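Local structure of MGS-M4 (4Q3M) at residues V156-T161 and E182-L187; T77-E82 and Y111-S116. The protein is probably an oxidoreductase of the aldo-keto reductase family with an alpha/beta-barrel fold, whose substrate is unknown. All coordinates share one frame; numbering follows the deposited sequence.

Interaction 1. Residues V156-T161 and E182-L187. With SO4 (sulfate ion), chain G.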
ATOM      1  N   VAL A 156       1.374  14.589 -13.449  1.00 31.41           N
ATOM      2  CA  VAL A 156       0.265  13.673 -13.199  1.00 29.37           C
ATOM      3  C   VAL A 156       0.722  12.424 -12.447  1.00 32.91           C
ATOM      4  O   VAL A 156       1.763  11.847 -12.761  1.00 37.83           O
ATOM      5  CB  VAL A 156      -0.418  13.244 -14.523  1.00 28.33           C
ATOM      6  CG1 VAL A 156      -1.420  12.120 -14.284  1.00 25.23           C
ATOM      7  CG2 VAL A 156      -1.095  14.432 -15.194  1.00 26.96           C
ATOM      8  N   ASN A 157      -0.055  12.019 -11.446  1.00 27.79           N
ATOM      9  CA  ASN A 157       0.163  10.747 -10.767  1.00 25.34           C
ATOM     10  C   ASN A 157      -1.093   9.882 -10.827  1.00 30.37           C
ATOM     11  O   ASN A 157      -2.049  10.110 -10.084  1.00 27.06           O
ATOM     12  CB  ASN A 157       0.581  10.972  -9.312  1.00 23.26           C
ATOM     13  CG  ASN A 157       0.965   9.681  -8.608  1.00 25.15           C
ATOM     14  OD1 ASN A 157       1.276   8.677  -9.250  1.00 25.11           O
ATOM     15  ND2 ASN A 157       0.946   9.703  -7.280  1.00 25.92           N
ATOM     16  N   GLN A 158      -1.095   8.894 -11.716  1.00 34.41           N
ATOM     17  CA  GLN A 158      -2.253   8.019 -11.872  1.00 36.89           C
ATOM     18  C   GLN A 158      -2.193   6.836 -10.912  1.00 34.95           C
ATOM     19  O   GLN A 158      -1.349   5.950 -11.055  1.00 35.34           O
ATOM     20  CB  GLN A 158      -2.365   7.516 -13.313  1.00 37.24           C
ATOM     21  CG  GLN A 158      -3.581   6.633 -13.548  1.00 43.53           C
ATOM     22  CD  GLN A 158      -3.651   6.083 -14.958  1.00 43.99           C
ATOM     23  OE1 GLN A 158      -3.788   4.877 -15.157  1.00 45.03           O
ATOM     24  NE2 GLN A 158      -3.564   6.967 -15.946  1.00 44.49           N
ATOM     25  N   VAL A 159      -3.093   6.823  -9.935  1.00 30.81           N
ATOM     26  CA  VAL A 159      -3.117   5.762  -8.934  1.00 33.43           C
ATOM     27  C   VAL A 159      -4.526   5.224  -8.703  1.00 31.67           C
ATOM     28  O   VAL A 159      -5.516   5.893  -9.005  1.00 28.40           O
ATOM     29  CB  VAL A 159      -2.548   6.244  -7.585  1.00 31.75           C
ATOM     30  CG1 VAL A 159      -1.053   6.509  -7.698  1.00 27.69           C
ATOM     31  CG2 VAL A 159      -3.287   7.486  -7.110  1.00 30.79           C
ATOM     32  N   GLU A 160      -4.602   4.009  -8.168  1.00 31.21           N
ATOM     33  CA  GLU A 160      -5.874   3.396  -7.811  1.00 30.85           C
ATOM     34  C   GLU A 160      -6.604   4.243  -6.779  1.00 31.73           C
ATOM     35  O   GLU A 160      -6.133   4.410  -5.655  1.00 32.12           O
ATOM     36  CB  GLU A 160      -5.663   1.982  -7.269  1.00 31.73           C
ATOM     37  CG  GLU A 160      -6.913   1.361  -6.665  1.00 34.68           C
ATOM     38  CD  GLU A 160      -6.609   0.152  -5.804  1.00 39.42           C
ATOM     39  OE1 GLU A 160      -5.477  -0.370  -5.888  1.00 43.20           O
ATOM     40  OE2 GLU A 160      -7.500  -0.271  -5.036  1.00 40.86           O
ATOM     41  N   THR A 161      -7.753   4.783  -7.168  1.00 35.93           N
ATOM     42  CA  THR A 161      -8.528   5.637  -6.280  1.00 39.15           C
ATOM     43  C   THR A 161     -10.024   5.437  -6.492  1.00 40.88           C
ATOM     44  O   THR A 161     -10.537   5.616  -7.597  1.00 40.72           O
ATOM     45  CB  THR A 161      -8.182   7.125  -6.483  1.00 39.83           C
ATOM     46  OG1 THR A 161      -6.764   7.310  -6.380  1.00 42.09           O
ATOM     47  CG2 THR A 161      -8.878   7.983  -5.440  1.00 40.89           C
ATOM     48  N   GLU A 182      -4.617  11.346 -10.727  1.00 29.80           N
ATOM     49  CA  GLU A 182      -5.538  10.710 -11.656  1.00 30.19           C
ATOM     50  C   GLU A 182      -5.975   9.364 -11.096  1.00 29.56           C
ATOM     51  O   GLU A 182      -5.154   8.592 -10.601  1.00 32.38           O
ATOM     52  CB  GLU A 182      -4.890  10.543 -13.031  1.00 33.31           C
ATOM     53  CG  GLU A 182      -5.838  10.066 -14.116  1.00 36.29           C
ATOM     54  CD  GLU A 182      -5.160   9.943 -15.467  1.00 43.24           C
ATOM     55  OE1 GLU A 182      -3.915   9.844 -15.502  1.00 44.42           O
ATOM     56  OE2 GLU A 182      -5.870   9.949 -16.494  1.00 43.16           O
ATOM     57  N   ALA A 183      -7.270   9.085 -11.169  1.00 28.48           N
ATOM     58  CA  ALA A 183      -7.816   7.874 -10.574  1.00 30.44           C
ATOM     59  C   ALA A 183      -8.107   6.803 -11.615  1.00 34.11           C
ATOM     60  O   ALA A 183      -8.941   7.002 -12.499  1.00 33.20           O
ATOM     61  CB  ALA A 183      -9.081   8.198  -9.794  1.00 27.15           C
ATOM     62  N   TYR A 184      -7.417   5.670 -11.516  1.00 38.27           N
ATOM     63  CA  TYR A 184      -7.803   4.504 -12.297  1.00 39.11           C
ATOM     64  C   TYR A 184      -8.522   3.533 -11.370  1.00 40.97           C
ATOM     65  O   TYR A 184      -8.468   3.680 -10.147  1.00 40.87           O
ATOM     66  CB  TYR A 184      -6.597   3.849 -12.992  1.00 36.11           C
ATOM     67  CG  TYR A 184      -5.688   2.991 -12.128  1.00 39.00           C
ATOM     68  CD1 TYR A 184      -6.022   1.675 -11.818  1.00 38.42           C
ATOM     69  CD2 TYR A 184      -4.473   3.481 -11.667  1.00 38.59           C
ATOM     70  CE1 TYR A 184      -5.189   0.887 -11.046  1.00 40.32           C
ATOM     71  CE2 TYR A 184      -3.631   2.697 -10.897  1.00 40.62           C
ATOM     72  CZ  TYR A 184      -3.994   1.403 -10.589  1.00 42.00           C
ATOM     73  OH  TYR A 184      -3.160   0.619  -9.822  1.00 36.06           O
ATOM     74  N   ALA A 185      -9.188   2.545 -11.962  1.00 40.62           N
ATOM     75  CA  ALA A 185     -10.126   1.684 -11.245  1.00 39.41           C
ATOM     76  C   ALA A 185     -11.114   2.485 -10.389  1.00 35.79           C
ATOM     77  O   ALA A 185     -11.261   2.213  -9.196  1.00 33.76           O
ATOM     78  CB  ALA A 185      -9.369   0.685 -10.377  1.00 28.36           C
ATOM     79  N   PRO A 186     -11.804   3.472 -10.991  1.00 36.41           N
ATOM     80  CA  PRO A 186     -12.719   4.273 -10.173  1.00 36.83           C
ATOM     81  C   PRO A 186     -13.979   3.500  -9.797  1.00 37.13           C
ATOM     82  O   PRO A 186     -14.679   3.880  -8.858  1.00 36.96           O
ATOM     83  CB  PRO A 186     -13.053   5.452 -11.082  1.00 39.28           C
ATOM     84  CG  PRO A 186     -12.961   4.890 -12.449  1.00 39.41           C
ATOM     85  CD  PRO A 186     -11.856   3.869 -12.412  1.00 38.67           C
ATOM     86  N   LEU A 187     -14.261   2.429 -10.533  1.00 37.58           N
ATOM     87  CA  LEU A 187     -15.395   1.567 -10.227  1.00 45.11           C
ATOM     88  C   LEU A 187     -14.918   0.294  -9.536  1.00 48.66           C
ATOM     89  O   LEU A 187     -15.588  -0.739  -9.586  1.00 51.68           O
ATOM     90  CB  LEU A 187     -16.174   1.226 -11.499  1.00 47.25           C
ATOM     91  CG  LEU A 187     -16.736   2.414 -12.281  1.00 47.63           C
ATOM     92  CD1 LEU A 187     -17.659   1.942 -13.395  1.00 44.76           C
ATOM     93  CD2 LEU A 187     -17.456   3.381 -11.351  1.00 49.48           C
TER
HETATM   94  S   SO4 G 301     -12.925   0.467 -13.563  1.00 60.52           S
HETATM   95  O1  SO4 G 301     -13.625  -0.696 -14.101  1.00 60.98           O
HETATM   96  O2  SO4 G 301     -11.531   0.440 -13.996  1.00 62.59           O
HETATM   97  O3  SO4 G 301     -13.562   1.685 -14.054  1.00 65.74           O
HETATM   98  O4  SO4 G 301     -12.985   0.437 -12.104  1.00 53.10           O
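Strands 156-160 and 180-184 run side by side and parallel. Glu182 N donates to Asn157 O at 2.9 Å, almost straight, and Val159 N returns a bond to Glu182 O at 2.8 Å. Tyr184 N to Val159 O and Thr161 N to Tyr184 O carry the ladder on. Packing is tight on the face of Gln158, Glu160, Glu182 and Tyr184. Gln158 and Glu182 lie alongside each other, both extended. Gln158 NE2 donates a hydrogen bond to Glu182 OE1, 2.9 Å, from above the carboxylate plane; the amide and carboxylate planes are 88° apart. NE2 also reaches Asp43, which ties three strands together inside the barrel. This is the sixth and seventh strand of a TIM barrel, joined through helix 168-176 in a right-handed beta-alpha-beta crossover. An alanine in place of Gln158 would remove the amide shared by Glu182 and Asp43 and would probably leave the buried Glu182 carboxylate less well held. The Tyr184 ring lies flat over the Glu160 backbone. Glu160 CB makes a CH-pi contact 4.2 Å from the ring centroid, and the Tyr184 hydroxyl bonds to Asn137. Ala183, on the other face, meets Thr161 CB with its CB at 3.6 Å, and both touch Leu220 of helix 212-222. The contact loosens past Tyr184. Leu187 leaves strand 156-160 altogether, and its N binds sulfate O4 at 2.8 Å, an ion probably from the crystallisation liquor.

Interaction 2. Residues T77-E82 and Y111-S116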
ATOM      1  N   THR A  77       9.526  -3.123 -18.000  1.00 47.13           N
ATOM      2  CA  THR A  77      10.677  -3.740 -18.652  1.00 48.09           C
ATOM      3  C   THR A  77      11.479  -2.754 -19.499  1.00 45.64           C
ATOM      4  O   THR A  77      12.620  -3.032 -19.867  1.00 48.66           O
ATOM      5  CB  THR A  77      10.246  -4.914 -19.553  1.00 51.61           C
ATOM      6  OG1 THR A  77       9.400  -4.430 -20.602  1.00 52.60           O
ATOM      7  CG2 THR A  77       9.498  -5.962 -18.743  1.00 52.85           C
ATOM      8  N   ASP A  78      10.886  -1.606 -19.804  1.00 41.56           N
ATOM      9  CA  ASP A  78      11.526  -0.640 -20.689  1.00 43.68           C
ATOM     10  C   ASP A  78      12.126   0.548 -19.938  1.00 45.61           C
ATOM     11  O   ASP A  78      12.578   1.511 -20.559  1.00 46.58           O
ATOM     12  CB  ASP A  78      10.525  -0.128 -21.724  1.00 39.49           C
ATOM     13  CG  ASP A  78      10.095  -1.195 -22.706  1.00 41.47           C
ATOM     14  OD1 ASP A  78      10.908  -2.091 -23.014  1.00 43.70           O
ATOM     15  OD2 ASP A  78       8.937  -1.133 -23.174  1.00 43.67           O
ATOM     16  N   GLN A  79      12.127   0.489 -18.609  1.00 42.61           N
ATOM     17  CA  GLN A  79      12.674   1.584 -17.814  1.00 42.46           C
ATOM     18  C   GLN A  79      14.181   1.704 -18.017  1.00 45.79           C
ATOM     19  O   GLN A  79      14.890   0.701 -18.106  1.00 45.58           O
ATOM     20  CB  GLN A  79      12.344   1.403 -16.329  1.00 39.53           C
ATOM     21  CG  GLN A  79      10.870   1.597 -16.003  1.00 35.11           C
ATOM     22  CD  GLN A  79      10.622   1.854 -14.528  1.00 35.79           C
ATOM     23  OE1 GLN A  79      11.547   2.156 -13.774  1.00 37.21           O
ATOM     24  NE2 GLN A  79       9.366   1.740 -14.112  1.00 34.19           N
ATOM     25  N   GLY A  80      14.659   2.942 -18.092  1.00 46.33           N
ATOM     26  CA  GLY A  80      16.038   3.221 -18.447  1.00 51.82           C
ATOM     27  C   GLY A  80      16.058   4.163 -19.634  1.00 52.61           C
ATOM     28  O   GLY A  80      15.221   4.044 -20.527  1.00 48.64           O
ATOM     29  N   TYR A  81      17.015   5.089 -19.647  1.00 55.04           N
ATOM     30  CA  TYR A  81      17.033   6.183 -20.619  1.00 56.16           C
ATOM     31  C   TYR A  81      16.908   5.734 -22.075  1.00 58.16           C
ATOM     32  O   TYR A  81      15.973   6.130 -22.771  1.00 58.41           O
ATOM     33  CB  TYR A  81      18.312   7.010 -20.455  1.00 54.97           C
ATOM     34  CG  TYR A  81      18.307   8.296 -21.254  1.00 52.87           C
ATOM     35  CD1 TYR A  81      17.717   9.447 -20.748  1.00 46.08           C
ATOM     36  CD2 TYR A  81      18.888   8.356 -22.515  1.00 55.46           C
ATOM     37  CE1 TYR A  81      17.707  10.622 -21.474  1.00 47.43           C
ATOM     38  CE2 TYR A  81      18.882   9.528 -23.247  1.00 56.20           C
ATOM     39  CZ  TYR A  81      18.291  10.658 -22.723  1.00 52.88           C
ATOM     40  OH  TYR A  81      18.282  11.827 -23.447  1.00 54.27           O
ATOM     41  N   GLU A  82      17.848   4.912 -22.533  1.00 56.21           N
ATOM     42  CA  GLU A  82      17.867   4.482 -23.928  1.00 58.03           C
ATOM     43  C   GLU A  82      16.671   3.607 -24.285  1.00 47.89           C
ATOM     44  O   GLU A  82      16.127   3.704 -25.385  1.00 50.76           O
ATOM     45  CB  GLU A  82      19.162   3.730 -24.240  1.00 52.21           C
ATOM     46  CG  GLU A  82      20.416   4.572 -24.110  1.00 57.84           C
ATOM     47  CD  GLU A  82      20.427   5.767 -25.047  1.00 59.74           C
ATOM     48  OE1 GLU A  82      19.809   5.687 -26.130  1.00 63.87           O
ATOM     49  OE2 GLU A  82      21.052   6.789 -24.697  1.00 58.98           O
ATOM     50  N   TYR A 111      14.541   3.999  -7.504  1.00 32.38           N
ATOM     51  CA  TYR A 111      14.741   5.426  -7.732  1.00 39.36           C
ATOM     52  C   TYR A 111      15.571   5.695  -8.982  1.00 43.51           C
ATOM     53  O   TYR A 111      15.227   6.557  -9.791  1.00 45.99           O
ATOM     54  CB  TYR A 111      15.411   6.079  -6.521  1.00 40.96           C
ATOM     55  CG  TYR A 111      14.568   6.065  -5.266  1.00 38.77           C
ATOM     56  CD1 TYR A 111      13.329   6.692  -5.231  1.00 34.07           C
ATOM     57  CD2 TYR A 111      15.017   5.437  -4.111  1.00 39.05           C
ATOM     58  CE1 TYR A 111      12.556   6.684  -4.086  1.00 35.99           C
ATOM     59  CE2 TYR A 111      14.252   5.426  -2.960  1.00 38.45           C
ATOM     60  CZ  TYR A 111      13.022   6.051  -2.953  1.00 35.25           C
ATOM     61  OH  TYR A 111      12.257   6.043  -1.811  1.00 31.77           O
ATOM     62  N   ASP A 112      16.666   4.955  -9.134  1.00 44.14           N
ATOM     63  CA  ASP A 112      17.569   5.146 -10.263  1.00 43.41           C
ATOM     64  C   ASP A 112      16.874   4.848 -11.589  1.00 40.51           C
ATOM     65  O   ASP A 112      17.061   5.569 -12.569  1.00 42.24           O
ATOM     66  CB  ASP A 112      18.811   4.267 -10.114  1.00 43.30           C
ATOM     67  CG  ASP A 112      19.844   4.534 -11.192  1.00 47.48           C
ATOM     68  OD1 ASP A 112      20.677   5.445 -11.006  1.00 45.87           O
ATOM     69  OD2 ASP A 112      19.822   3.833 -12.225  1.00 50.38           O
ATOM     70  N   ASN A 113      16.073   3.787 -11.616  1.00 35.32           N
ATOM     71  CA  ASN A 113      15.298   3.451 -12.803  1.00 35.83           C
ATOM     72  C   ASN A 113      14.232   4.501 -13.087  1.00 39.68           C
ATOM     73  O   ASN A 113      13.905   4.768 -14.241  1.00 47.58           O
ATOM     74  CB  ASN A 113      14.645   2.077 -12.657  1.00 33.11           C
ATOM     75  CG  ASN A 113      15.617   0.940 -12.898  1.00 40.93           C
ATOM     76  OD1 ASN A 113      16.624   1.105 -13.588  1.00 43.87           O
ATOM     77  ND2 ASN A 113      15.315  -0.226 -12.337  1.00 44.49           N
ATOM     78  N   ALA A 114      13.694   5.091 -12.026  1.00 36.39           N
ATOM     79  CA  ALA A 114      12.676   6.125 -12.159  1.00 35.52           C
ATOM     80  C   ALA A 114      13.268   7.395 -12.760  1.00 39.96           C
ATOM     81  O   ALA A 114      12.716   7.962 -13.702  1.00 45.01           O
ATOM     82  CB  ALA A 114      12.041   6.423 -10.808  1.00 30.86           C
ATOM     83  N   LEU A 115      14.398   7.830 -12.213  1.00 37.86           N
ATOM     84  CA  LEU A 115      15.046   9.057 -12.661  1.00 40.85           C
ATOM     85  C   LEU A 115      15.617   8.914 -14.071  1.00 43.47           C
ATOM     86  O   LEU A 115      15.513   9.832 -14.884  1.00 43.35           O
ATOM     87  CB  LEU A 115      16.154   9.460 -11.685  1.00 40.68           C
ATOM     88  CG  LEU A 115      16.861  10.786 -11.970  1.00 41.42           C
ATOM     89  CD1 LEU A 115      15.853  11.920 -12.057  1.00 39.95           C
ATOM     90  CD2 LEU A 115      17.907  11.075 -10.905  1.00 42.27           C
ATOM     91  N   SER A 116      16.220   7.761 -14.353  1.00 40.92           N
ATOM     92  CA  SER A 116      16.794   7.497 -15.671  1.00 43.79           C
ATOM     93  C   SER A 116      15.710   7.480 -16.738  1.00 43.40           C
ATOM     94  O   SER A 116      15.899   7.977 -17.847  1.00 46.25           O
ATOM     95  CB  SER A 116      17.551   6.168 -15.676  1.00 46.63           C
ATOM     96  OG  SER A 116      18.156   5.933 -16.935  1.00 54.11           O
TER
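The turn at 79-81 leads into helix 81-94 and lies against the first turns of helix 111-126. It is a small surface contact. Tyr81 runs alongside the neighbouring helix. Its CB faces both oxygens of Ser116, 3.7 Å from O and 3.7 Å from OG. CG anti to the backbone N (chi1 -170°) sends the ring on along helix 111-126. CG is 4.2 Å from Ser116 O. CD1 is 3.7 Å from Ser116 O, which lies at the ring edge, near its plane. Further out the side chain touches Arg119 and Ala120. The hydroxyl ends in a hydrogen bond with Thr123 OG1, about two turns beyond Ser116. At the base of the residue, Tyr81 N is 3.1 Å from Ser116 OG.

Gly80 holds the N-cap position of helix 81-94. Its backbone angles would press a CB against the preceding carbonyl oxygen, so only a residue without a side chain is easily accommodated. Its N bonds to Thr117 OG1 and its O to Thr84 OG1, so the turn is held to both helices. Gln79 reaches across with an extended chain. Its OE1 rests 3.3 Å from Asn113 CB and 3.5 Å from Asn113 O. The two amides are turned at right angles (89°). Each is held by another partner: Gln79 NE2 by Trp107 O, Asn113 ND2 by Lys109 O.

Helix 81-94 follows strand 69-74, and helix 111-126 follows strand 102-105. The contact therefore joins the starts of two successive outer helices of the barrel. Tyr111 and Leu115 turn to the next helix, 140-149.

From the N terminus, the chain passes strand 69-74 and reaches 77-82. It then runs through helix 81-94 and strand 102-105, and interaction 2 closes this loop at 111-116. The chain goes on through helix 111-126, strand 133-136 and helix 140-149 before 156-161 opens interaction 1. That second loop, built round helix 168-176, closes at 182-187. The two loops follow one another; they neither nest nor cross. Their centres lie 22 Å apart, with nearest atoms about 11 Å apart. Interaction 2 joins outer helices near the surface, while interaction 1 joins neighbouring strands in the buried barrel wall.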